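Local coordinates for halotolerant alpha-type carbonic anhydrase (dCA II) (Dunaliella salina, PDB 1Y7W), which catalyses the reversible hydration of carbon dioxide to bicarbonate at a zinc site, as an alpha-type carbonic anhydrase that tolerates high salt, at residues H130-L135 with V272-M277; Y145-H150 with I171-S176; V95-G100 with V260-G265; I54-N59 with S136-N141. All blocks are in the same frame, centred on the assembly; numbering follows the deposited sequence.

Interaction 1. Residues H130-L135 with V272-M277. With ZN (zinc ion), chain D.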
# COMPACT_ATOMS: atom_id res chain seq x y z
N HIS A 130 0.25 -3.52 3.31
CA HIS A 130 -0.69 -4.58 2.89
C HIS A 130 -0.57 -4.74 1.37
O HIS A 130 0.16 -3.98 0.71
CB HIS A 130 -2.15 -4.27 3.30
CG HIS A 130 -2.67 -2.98 2.73
ND1 HIS A 130 -2.59 -1.77 3.39
CD2 HIS A 130 -3.20 -2.71 1.52
CE1 HIS A 130 -3.05 -0.80 2.60
NE2 HIS A 130 -3.42 -1.35 1.46
N PHE A 131 -1.32 -5.67 0.82
CA PHE A 131 -1.17 -5.95 -0.61
C PHE A 131 -2.48 -5.91 -1.40
O PHE A 131 -3.56 -6.20 -0.86
CB PHE A 131 -0.60 -7.36 -0.83
CG PHE A 131 0.78 -7.58 -0.24
CD1 PHE A 131 0.94 -8.01 1.07
CD2 PHE A 131 1.92 -7.35 -1.02
CE1 PHE A 131 2.21 -8.20 1.59
CE2 PHE A 131 3.20 -7.52 -0.53
CZ PHE A 131 3.35 -7.95 0.79
N HIS A 132 -2.35 -5.62 -2.69
CA HIS A 132 -3.52 -5.68 -3.60
C HIS A 132 -2.96 -6.72 -4.58
O HIS A 132 -1.95 -6.47 -5.25
CB HIS A 132 -3.81 -4.31 -4.21
CG HIS A 132 -4.32 -3.34 -3.18
ND1 HIS A 132 -5.64 -3.32 -2.79
CD2 HIS A 132 -3.67 -2.48 -2.36
CE1 HIS A 132 -5.79 -2.47 -1.78
NE2 HIS A 132 -4.61 -1.95 -1.50
N HIS A 133 -3.60 -7.90 -4.58
CA HIS A 133 -3.11 -9.05 -5.32
C HIS A 133 -3.87 -9.45 -6.58
O HIS A 133 -5.10 -9.32 -6.65
CB HIS A 133 -2.94 -10.28 -4.36
CG HIS A 133 -3.92 -10.34 -3.19
ND1 HIS A 133 -5.23 -10.73 -3.31
CD2 HIS A 133 -3.73 -10.09 -1.87
CE1 HIS A 133 -5.81 -10.73 -2.11
NE2 HIS A 133 -4.92 -10.34 -1.22
N PHE A 134 -3.09 -9.93 -7.54
CA PHE A 134 -3.50 -10.35 -8.87
C PHE A 134 -3.71 -9.22 -9.86
O PHE A 134 -3.37 -9.36 -11.04
CB PHE A 134 -4.67 -11.30 -8.78
CG PHE A 134 -4.24 -12.64 -8.24
CD1 PHE A 134 -3.48 -13.52 -9.03
CD2 PHE A 134 -4.44 -12.97 -6.90
CE1 PHE A 134 -2.94 -14.69 -8.46
CE2 PHE A 134 -3.91 -14.11 -6.35
CZ PHE A 134 -3.16 -14.97 -7.12
N LEU A 135 -4.25 -8.08 -9.40
CA LEU A 135 -4.29 -6.93 -10.28
C LEU A 135 -3.88 -5.74 -9.40
O LEU A 135 -4.44 -5.60 -8.33
CB LEU A 135 -5.71 -6.66 -10.83
CG LEU A 135 -6.16 -7.56 -12.02
CD1 LEU A 135 -7.55 -7.11 -12.46
CD2 LEU A 135 -5.11 -7.45 -13.17
N VAL A 272 -10.56 -12.60 -4.49
CA VAL A 272 -9.15 -12.88 -4.59
C VAL A 272 -8.43 -11.75 -5.32
O VAL A 272 -7.23 -11.60 -5.16
CB VAL A 272 -8.95 -14.20 -5.33
CG1 VAL A 272 -7.51 -14.50 -5.49
CG2 VAL A 272 -9.59 -15.34 -4.53
N VAL A 273 -9.14 -10.97 -6.13
CA VAL A 273 -8.51 -9.86 -6.86
C VAL A 273 -9.06 -8.58 -6.15
O VAL A 273 -10.19 -8.12 -6.40
CB VAL A 273 -8.90 -9.88 -8.36
CG1 VAL A 273 -8.07 -8.83 -9.12
CG2 VAL A 273 -8.61 -11.29 -8.99
N ASN A 274 -8.25 -7.99 -5.27
CA ASN A 274 -8.76 -6.87 -4.46
C ASN A 274 -8.28 -5.47 -4.81
O ASN A 274 -7.66 -4.76 -3.97
CB ASN A 274 -8.45 -7.18 -2.98
CG ASN A 274 -6.95 -7.27 -2.70
OD1 ASN A 274 -6.17 -7.69 -3.57
ND2 ASN A 274 -6.53 -6.90 -1.47
N ASN A 275 -8.49 -5.08 -6.06
CA ASN A 275 -8.14 -3.74 -6.51
C ASN A 275 -9.36 -2.87 -6.80
O ASN A 275 -10.36 -3.31 -7.42
CB ASN A 275 -7.29 -3.78 -7.80
CG ASN A 275 -8.06 -4.42 -8.97
OD1 ASN A 275 -8.63 -5.47 -8.80
ND2 ASN A 275 -8.08 -3.77 -10.11
N ARG A 276 -9.26 -1.59 -6.36
CA ARG A 276 -10.31 -0.63 -6.70
C ARG A 276 -9.95 -0.15 -8.13
O ARG A 276 -8.76 0.01 -8.47
CB ARG A 276 -10.26 0.62 -5.81
CG ARG A 276 -11.40 1.57 -6.18
CD ARG A 276 -11.22 2.89 -5.36
NE ARG A 276 -12.42 3.74 -5.44
CZ ARG A 276 -12.49 4.97 -4.94
NH1 ARG A 276 -11.41 5.49 -4.35
NH2 ARG A 276 -13.63 5.69 -5.04
N MET A 277 -10.96 0.09 -8.97
CA MET A 277 -10.69 0.59 -10.34
C MET A 277 -10.02 1.99 -10.36
O MET A 277 -10.16 2.80 -9.40
CB MET A 277 -11.99 0.68 -11.12
CG MET A 277 -12.99 1.57 -10.41
SD MET A 277 -14.70 1.37 -10.99
CE MET A 277 -14.45 1.72 -12.72
ZN ZN D . -3.96 -0.45 -0.24
O HOH W 1 -5.71 0.22 0.15
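His132 and Asn274 meet through a nearly straight hydrogen bond: ND1 of His132 gives its proton to the backbone O of Asn274 at 2.7 Å, in the plane of the ring. The other ring nitrogen, NE2, binds the zinc ion at 2.1 Å, and NE2 of His130 supplies a second ligand. The Asn274 carbonyl is thus a second-shell group that fixes the rotation of a zinc ligand, and it would probably make the imidazole a stronger donor to the metal.

Three more hydrogen bonds join the two segments. With CG of Asn274 between its backbone N and carbonyl carbon (chi1 63°), the amide reads the strand edge on both sides of His132: OD1 accepts from His133 N at 2.8 Å and ND2 donates to Phe131 O at 3.1 Å. Asparagine suits this place because it offers an acceptor and a donor together. His133 ND1 donates in its ring plane to Val272 O, while its NE2 accepts from Gly100 N.

Apolar contacts finish the join, Leu135 CB against Val273 CG1 at 3.6 Å and CD2 of Phe134 against CG1 of Val272.

Segment 272-277 lies beside the end of strand 120-133; helix 253-266 touches His133, Phe134 and Val272.

Interaction 2. Residues Y145-H150 with I171-S176. With ZN (zinc ion), chain D.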
# COMPACT_ATOMS: atom_id res chain seq x y z
N TYR A 145 0.04 -4.53 -12.84
CA TYR A 145 1.09 -5.43 -12.34
C TYR A 145 0.33 -6.44 -11.52
O TYR A 145 -0.77 -6.17 -11.03
CB TYR A 145 2.13 -4.67 -11.47
CG TYR A 145 2.97 -3.72 -12.28
CD1 TYR A 145 4.22 -4.10 -12.75
CD2 TYR A 145 2.45 -2.50 -12.70
CE1 TYR A 145 4.93 -3.26 -13.62
CE2 TYR A 145 3.14 -1.68 -13.55
CZ TYR A 145 4.37 -2.05 -14.01
OH TYR A 145 5.06 -1.19 -14.85
N PRO A 146 0.88 -7.64 -11.35
CA PRO A 146 0.16 -8.66 -10.58
C PRO A 146 0.13 -8.43 -9.06
O PRO A 146 -0.61 -9.11 -8.32
CB PRO A 146 0.90 -9.95 -10.94
CG PRO A 146 2.26 -9.49 -11.25
CD PRO A 146 2.05 -8.22 -12.03
N LEU A 147 0.92 -7.47 -8.60
CA LEU A 147 0.95 -7.23 -7.14
C LEU A 147 1.34 -5.81 -6.84
O LEU A 147 2.22 -5.26 -7.48
CB LEU A 147 1.96 -8.20 -6.46
CG LEU A 147 2.01 -8.25 -4.92
CD1 LEU A 147 0.62 -8.72 -4.31
CD2 LEU A 147 3.16 -9.27 -4.47
N GLU A 148 0.65 -5.18 -5.88
CA GLU A 148 1.01 -3.81 -5.49
C GLU A 148 0.99 -3.79 -3.96
O GLU A 148 -0.01 -4.18 -3.32
CB GLU A 148 0.01 -2.77 -6.04
CG GLU A 148 0.33 -1.33 -5.62
CD GLU A 148 -0.60 -0.31 -6.28
OE1 GLU A 148 -1.16 -0.61 -7.37
OE2 GLU A 148 -0.74 0.84 -5.75
N LEU A 149 2.12 -3.39 -3.41
CA LEU A 149 2.33 -3.26 -1.97
C LEU A 149 2.10 -1.80 -1.51
O LEU A 149 2.59 -0.88 -2.14
CB LEU A 149 3.77 -3.67 -1.66
CG LEU A 149 4.40 -3.13 -0.35
CD1 LEU A 149 3.66 -3.74 0.78
CD2 LEU A 149 5.90 -3.54 -0.26
N HIS A 150 1.33 -1.61 -0.45
CA HIS A 150 1.06 -0.30 0.13
C HIS A 150 1.63 -0.23 1.57
O HIS A 150 1.18 -0.96 2.43
CB HIS A 150 -0.46 -0.03 0.17
CG HIS A 150 -1.07 0.28 -1.18
ND1 HIS A 150 -2.43 0.24 -1.41
CD2 HIS A 150 -0.48 0.54 -2.37
CE1 HIS A 150 -2.66 0.44 -2.70
NE2 HIS A 150 -1.49 0.63 -3.31
N ILE A 171 4.40 0.08 -4.14
CA ILE A 171 5.48 -0.65 -4.79
C ILE A 171 4.88 -1.77 -5.65
O ILE A 171 4.09 -2.55 -5.15
CB ILE A 171 6.42 -1.26 -3.72
CG1 ILE A 171 7.15 -0.09 -3.01
CG2 ILE A 171 7.50 -2.20 -4.37
CD1 ILE A 171 7.77 -0.47 -1.62
N MET A 172 5.29 -1.82 -6.93
CA MET A 172 4.77 -2.84 -7.87
C MET A 172 5.68 -4.06 -7.98
O MET A 172 6.89 -3.97 -7.75
CB MET A 172 4.69 -2.23 -9.28
CG MET A 172 3.86 -0.97 -9.36
SD MET A 172 2.14 -1.40 -8.96
CE MET A 172 1.29 0.11 -9.51
N TYR A 173 5.10 -5.19 -8.38
CA TYR A 173 5.86 -6.39 -8.65
C TYR A 173 5.42 -6.86 -10.03
O TYR A 173 4.22 -6.94 -10.27
CB TYR A 173 5.52 -7.52 -7.71
CG TYR A 173 5.89 -7.24 -6.28
CD1 TYR A 173 5.13 -6.33 -5.52
CD2 TYR A 173 7.01 -7.87 -5.69
CE1 TYR A 173 5.51 -6.05 -4.16
CE2 TYR A 173 7.38 -7.60 -4.36
CZ TYR A 173 6.63 -6.69 -3.61
OH TYR A 173 7.03 -6.40 -2.31
N LYS A 174 6.38 -7.08 -10.93
CA LYS A 174 6.04 -7.63 -12.25
C LYS A 174 6.32 -9.15 -12.26
O LYS A 174 7.18 -9.67 -11.52
CB LYS A 174 6.90 -6.97 -13.34
CG LYS A 174 8.39 -7.22 -13.22
CD LYS A 174 9.15 -6.71 -14.46
CE LYS A 174 10.68 -6.93 -14.28
NZ LYS A 174 11.51 -6.33 -15.42
N TYR A 175 5.57 -9.88 -13.09
CA TYR A 175 5.80 -11.32 -13.17
C TYR A 175 7.19 -11.49 -13.79
O TYR A 175 7.58 -10.80 -14.72
CB TYR A 175 4.76 -12.02 -14.08
CG TYR A 175 3.47 -12.39 -13.38
CD1 TYR A 175 3.49 -13.11 -12.20
CD2 TYR A 175 2.23 -11.99 -13.89
CE1 TYR A 175 2.30 -13.44 -11.54
CE2 TYR A 175 1.02 -12.32 -13.22
CZ TYR A 175 1.09 -13.04 -12.04
OH TYR A 175 -0.05 -13.31 -11.34
N SER A 176 7.91 -12.46 -13.27
CA SER A 176 9.26 -12.72 -13.74
C SER A 176 9.54 -14.22 -13.50
O SER A 176 8.72 -14.88 -12.86
CB SER A 176 10.20 -11.86 -12.90
OG SER A 176 11.51 -12.35 -12.88
ZN ZN D . -3.96 -0.45 -0.24
O HOH W 1 -5.71 0.22 0.15
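Met172 and Tyr145 cross at about a right angle, and the methionine is best followed outward from the strand. Its CB lies over one face of the Tyr145 ring, off centre, 3.8 Å from CG of the tyrosine in a CH-pi contact. CG of Met172 packs against CD2 of the ring. The chain then bends at chi2 (-64°), which puts SD obliquely beside the same ring, a Met-aromatic contact, and against CB and CG of Glu148. Last comes the methyl CE, 3.3 Å from OE1 of Glu148. A flexible thioether suits this place, since one chain follows both an aromatic face and a carboxylate stem.

Glu148, extended beside it, presents OE2 to NE2 of His150 at 2.6 Å; the donor stands well above the carboxylate plane. His150 binds the zinc ion through ND1, so the glutamate is a second-shell residue that orients a ligand, as in other alpha-type carbonic anhydrases.

The strands are antiparallel. Leu149 and Ile171 form a hydrogen-bonded pair, with Leu149 N to Ile171 O at 2.8 Å. On the face opposite Glu148 and Met172, Leu147 lays CD2 over the Tyr173 ring, 3.9 Å from its centroid. Just before the strand begins, Pro146 sets CG over the centre of the Tyr175 ring; the flat, rigid proline ring suits stacking on an aromatic face.

Strands 147-155 and 166-175 form a hairpin within the central sheet, between strands 120-133 and 240-251, and helix 181-195 covers Leu147 and Tyr173.

Interaction 3. Residues V95-G100 with V260-G265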
# COMPACT_ATOMS: atom_id res chain seq x y z
N VAL A 95 1.43 -10.84 10.59
CA VAL A 95 0.69 -10.77 9.33
C VAL A 95 -0.73 -11.30 9.57
O VAL A 95 -0.95 -12.15 10.45
CB VAL A 95 1.43 -11.56 8.24
CG1 VAL A 95 1.56 -13.03 8.65
CG2 VAL A 95 0.69 -11.45 6.90
N ASP A 96 -1.71 -10.75 8.85
CA ASP A 96 -3.08 -11.24 8.99
C ASP A 96 -3.24 -12.27 7.85
O ASP A 96 -2.94 -11.97 6.66
CB ASP A 96 -4.10 -10.09 8.84
CG ASP A 96 -4.16 -9.15 10.08
OD1 ASP A 96 -3.47 -9.44 11.11
OD2 ASP A 96 -4.91 -8.13 10.01
N LEU A 97 -3.69 -13.48 8.20
CA LEU A 97 -3.85 -14.48 7.18
C LEU A 97 -5.24 -14.40 6.53
O LEU A 97 -6.12 -15.24 6.77
CB LEU A 97 -3.60 -15.88 7.77
CG LEU A 97 -2.16 -16.06 8.26
CD1 LEU A 97 -1.95 -17.56 8.68
CD2 LEU A 97 -1.13 -15.63 7.14
N GLU A 98 -5.45 -13.35 5.75
CA GLU A 98 -6.71 -13.18 5.03
C GLU A 98 -6.43 -12.25 3.88
O GLU A 98 -5.28 -11.83 3.65
CB GLU A 98 -7.80 -12.58 5.95
CG GLU A 98 -7.47 -11.19 6.51
CD GLU A 98 -8.55 -10.68 7.48
OE1 GLU A 98 -9.53 -11.41 7.77
OE2 GLU A 98 -8.43 -9.51 7.94
N GLN A 99 -7.47 -11.93 3.14
CA GLN A 99 -7.32 -11.02 1.99
C GLN A 99 -6.45 -9.78 2.30
O GLN A 99 -6.65 -9.15 3.35
CB GLN A 99 -8.71 -10.56 1.57
CG GLN A 99 -8.76 -9.71 0.26
CD GLN A 99 -10.12 -9.03 0.08
OE1 GLN A 99 -10.99 -9.49 -0.67
NE2 GLN A 99 -10.32 -7.94 0.77
N GLY A 100 -5.47 -9.47 1.42
CA GLY A 100 -4.62 -8.30 1.59
C GLY A 100 -3.36 -8.51 2.42
O GLY A 100 -2.40 -7.75 2.32
N VAL A 260 -3.78 -16.50 -2.92
CA VAL A 260 -5.03 -17.23 -3.10
C VAL A 260 -5.28 -18.18 -1.92
O VAL A 260 -6.38 -18.25 -1.35
CB VAL A 260 -5.00 -18.13 -4.36
CG1 VAL A 260 -6.39 -18.70 -4.61
CG2 VAL A 260 -4.54 -17.39 -5.49
N ASP A 261 -4.26 -18.96 -1.58
CA ASP A 261 -4.40 -19.89 -0.48
C ASP A 261 -4.89 -19.22 0.82
O ASP A 261 -5.83 -19.68 1.47
CB ASP A 261 -3.07 -20.60 -0.24
CG ASP A 261 -2.71 -21.62 -1.35
OD1 ASP A 261 -1.54 -22.04 -1.35
OD2 ASP A 261 -3.56 -21.99 -2.21
N VAL A 262 -4.25 -18.12 1.18
CA VAL A 262 -4.58 -17.37 2.37
C VAL A 262 -5.93 -16.71 2.23
O VAL A 262 -6.79 -16.81 3.14
CB VAL A 262 -3.45 -16.30 2.59
CG1 VAL A 262 -3.82 -15.30 3.72
CG2 VAL A 262 -2.13 -17.07 2.92
N THR A 263 -6.17 -16.06 1.09
CA THR A 263 -7.43 -15.34 0.95
C THR A 263 -8.67 -16.25 0.96
O THR A 263 -9.65 -15.96 1.68
CB THR A 263 -7.46 -14.45 -0.36
OG1 THR A 263 -6.44 -13.43 -0.27
CG2 THR A 263 -8.85 -13.78 -0.53
N MET A 264 -8.64 -17.32 0.18
CA MET A 264 -9.81 -18.21 0.12
C MET A 264 -9.84 -19.12 1.33
O MET A 264 -10.92 -19.55 1.76
CB MET A 264 -9.80 -19.01 -1.18
CG MET A 264 -9.87 -18.16 -2.42
SD MET A 264 -11.04 -16.80 -2.32
CE MET A 264 -12.58 -17.69 -2.15
N GLY A 265 -8.67 -19.40 1.90
CA GLY A 265 -8.60 -20.24 3.09
C GLY A 265 -9.25 -19.50 4.25
O GLY A 265 -9.83 -20.14 5.13
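Val262 pushes one methyl, CG1, against the backbone where Leu97 passes into Glu98, and this is the tight part of the contact. That methyl is 3.3 Å from both the carbonyl carbon of Leu97 and the N of Glu98, with CB of Leu97 a little farther off at 4.1 Å. CG1 is anti to the backbone N (chi1 171°), which carries it out from the helix to the peptide. A beta-branched valine is short enough to seat a methyl on a peptide group.

The chain it meets is folded sharply. Leu97 is the centre of an inverse gamma turn, closed by a weak hydrogen bond from Glu98 N to Asp96 O, 3.0 Å long. This turn belongs to the loop between strands 94-95 and 103-104, which helix 253-266 covers; the Leu97 side chain also touches Ile190 of helix 181-195.

Thr263 makes the looser part. Its OG1 is 3.4 Å from CA of Gln99 but spends its hydrogen bond on Phe259 O, one turn back in the helix, while CG2 meets CB of Gln99 at 3.8 Å. An alanine here would probably leave Phe259 O without its hydroxyl partner and open a gap beside CA and CB of Gln99. Threonine fits because its hydroxyl is satisfied within its own helix while its methyl faces the loop. Farther out, the partly exposed Glu98 side chain turns from the helix segment, and its OE1 hydrogen-bonds NE2 of His267.

Interaction 4. Residues I54-N59 with S136-N141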
# COMPACT_ATOMS: atom_id res chain seq x y z
N ILE A 54 -4.98 5.76 -9.64
CA ILE A 54 -5.02 6.45 -10.92
C ILE A 54 -3.99 5.80 -11.82
O ILE A 54 -3.17 4.98 -11.38
CB ILE A 54 -4.62 7.97 -10.79
CG1 ILE A 54 -3.22 8.10 -10.16
CG2 ILE A 54 -5.65 8.72 -9.93
CD1 ILE A 54 -2.59 9.56 -10.31
N ASP A 55 -4.06 6.13 -13.11
CA ASP A 55 -3.03 5.70 -14.02
C ASP A 55 -1.83 6.68 -13.92
O ASP A 55 -2.00 7.90 -13.77
CB ASP A 55 -3.51 5.71 -15.49
CG ASP A 55 -2.38 5.37 -16.44
OD1 ASP A 55 -1.80 4.27 -16.24
OD2 ASP A 55 -2.04 6.19 -17.34
N ILE A 56 -0.61 6.16 -13.99
CA ILE A 56 0.57 7.00 -13.91
C ILE A 56 1.15 7.00 -15.35
O ILE A 56 1.71 6.01 -15.79
CB ILE A 56 1.64 6.41 -12.95
CG1 ILE A 56 1.06 6.07 -11.57
CG2 ILE A 56 2.81 7.40 -12.78
CD1 ILE A 56 0.51 7.25 -10.86
N ASN A 57 0.98 8.11 -16.05
CA ASN A 57 1.47 8.25 -17.41
C ASN A 57 2.81 8.94 -17.26
O ASN A 57 2.89 10.16 -17.02
CB ASN A 57 0.48 9.11 -18.20
CG ASN A 57 0.88 9.26 -19.64
OD1 ASN A 57 2.02 9.47 -19.94
ND2 ASN A 57 -0.10 9.18 -20.54
N THR A 58 3.87 8.18 -17.41
CA THR A 58 5.18 8.76 -17.20
C THR A 58 5.57 9.89 -18.14
O THR A 58 6.40 10.71 -17.78
CB THR A 58 6.27 7.67 -17.17
OG1 THR A 58 6.19 6.88 -18.35
CG2 THR A 58 6.05 6.78 -15.97
N ASN A 59 4.95 9.98 -19.32
CA ASN A 59 5.28 11.11 -20.19
C ASN A 59 4.60 12.42 -19.79
O ASN A 59 4.93 13.47 -20.30
CB ASN A 59 5.00 10.77 -21.64
CG ASN A 59 6.23 10.24 -22.32
OD1 ASN A 59 6.58 9.06 -22.16
ND2 ASN A 59 6.94 11.13 -23.04
N SER A 136 -2.96 -4.91 -9.85
CA SER A 136 -2.56 -3.73 -9.11
C SER A 136 -3.68 -2.65 -9.14
O SER A 136 -4.56 -2.67 -10.03
CB SER A 136 -1.29 -3.13 -9.72
OG SER A 136 -1.51 -2.79 -11.08
N GLU A 137 -3.68 -1.76 -8.14
CA GLU A 137 -4.65 -0.64 -8.11
C GLU A 137 -4.15 0.45 -9.08
O GLU A 137 -4.86 0.85 -10.02
CB GLU A 137 -4.76 -0.12 -6.67
CG GLU A 137 -5.35 -1.20 -5.78
CD GLU A 137 -6.10 -0.63 -4.58
OE1 GLU A 137 -5.51 0.17 -3.82
OE2 GLU A 137 -7.27 -0.99 -4.39
N HIS A 138 -2.94 0.95 -8.87
CA HIS A 138 -2.43 1.92 -9.87
C HIS A 138 -1.98 1.16 -11.13
O HIS A 138 -1.72 -0.04 -11.05
CB HIS A 138 -1.20 2.68 -9.38
CG HIS A 138 -1.50 3.62 -8.27
ND1 HIS A 138 -1.58 3.21 -6.95
CD2 HIS A 138 -1.82 4.94 -8.28
CE1 HIS A 138 -1.95 4.23 -6.20
NE2 HIS A 138 -2.11 5.29 -6.98
N THR A 139 -1.97 1.87 -12.26
CA THR A 139 -1.41 1.32 -13.50
C THR A 139 -0.30 2.31 -13.87
O THR A 139 -0.31 3.46 -13.41
CB THR A 139 -2.44 1.24 -14.67
OG1 THR A 139 -3.09 2.50 -14.85
CG2 THR A 139 -3.46 0.14 -14.43
N ILE A 140 0.67 1.87 -14.68
CA ILE A 140 1.77 2.70 -15.15
C ILE A 140 1.70 2.58 -16.68
O ILE A 140 1.77 1.48 -17.25
CB ILE A 140 3.15 2.19 -14.63
CG1 ILE A 140 3.15 2.20 -13.08
CG2 ILE A 140 4.25 3.15 -15.06
CD1 ILE A 140 4.49 1.66 -12.48
N ASN A 141 1.52 3.73 -17.33
CA ASN A 141 1.29 3.78 -18.77
C ASN A 141 0.20 2.79 -19.21
O ASN A 141 0.29 2.12 -20.24
CB ASN A 141 2.62 3.63 -19.53
CG ASN A 141 3.58 4.71 -19.15
OD1 ASN A 141 3.20 5.86 -19.14
ND2 ASN A 141 4.79 4.34 -18.77
O HOH W 2 3.88 8.03 -20.92
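OD1 of Asp55 is gripped by the hydroxyl of Thr139, OG1 to OD1 at 2.6 Å, and by the backbone N of Gly142. Asp55 and Thr139 pair in a small two-stranded parallel sheet, strands 55-56 and 139-140, set apart from the large central sheet. OG1 meets OD1 on the anti side of the carboxylate, and aspartate suits the place because its short carboxylate can accept from both the hydroxyl and the N-H. An alanine in place of Asp55 would probably leave the Thr139 hydroxyl and the Gly142 N-H without this acceptor.

The backbones add Ile56 N to Thr139 O and Asn141 N to Ile56 O, both 2.8 Å. Ile56 and Ile140 suit the buried opposite face, where Ile56 touches Ala225 and Ile140 touches Met172. His138 lays CD2 near Ile54 O at 3.4 Å, while its NE2 is hydrogen-bonded to Tyr227 OH and its ND1 to Glu148 OE2, linking this small sheet to the zinc ligands' second shell.

Beyond the paired strands, Asn141 suits its place by using both ends of its amide on Thr58: OD1 accepts from Thr58 N at 3.0 Å, and ND2 donates to Thr58 OG1, which lies in the amide plane 2.9 Å away.

Interactions 1 and 2 share the central sheet and the zinc ion. Their centres are about 10 Å apart, and neighbouring strands 120-133 and 147-155 bring His130, His132 and His150 together. Interaction 3 lies about 12 Å from interaction 1, centre to centre, joined to it through Gly100 and helix 253-266. Interaction 4 lies about 12 Å from interaction 2, centre to centre, its His138 hydrogen-bonded to Glu148. Interactions 3 and 4 do not touch, their centres about 26 Å apart. Along the chain, 54-59 and 95-100 come first, then 130-135, 136-141, 145-150 and 171-176, and finally 260-265 and 272-277. Interactions 1 and 2 build the metal site, and 3 and 4 join surrounding parts of the fold to it.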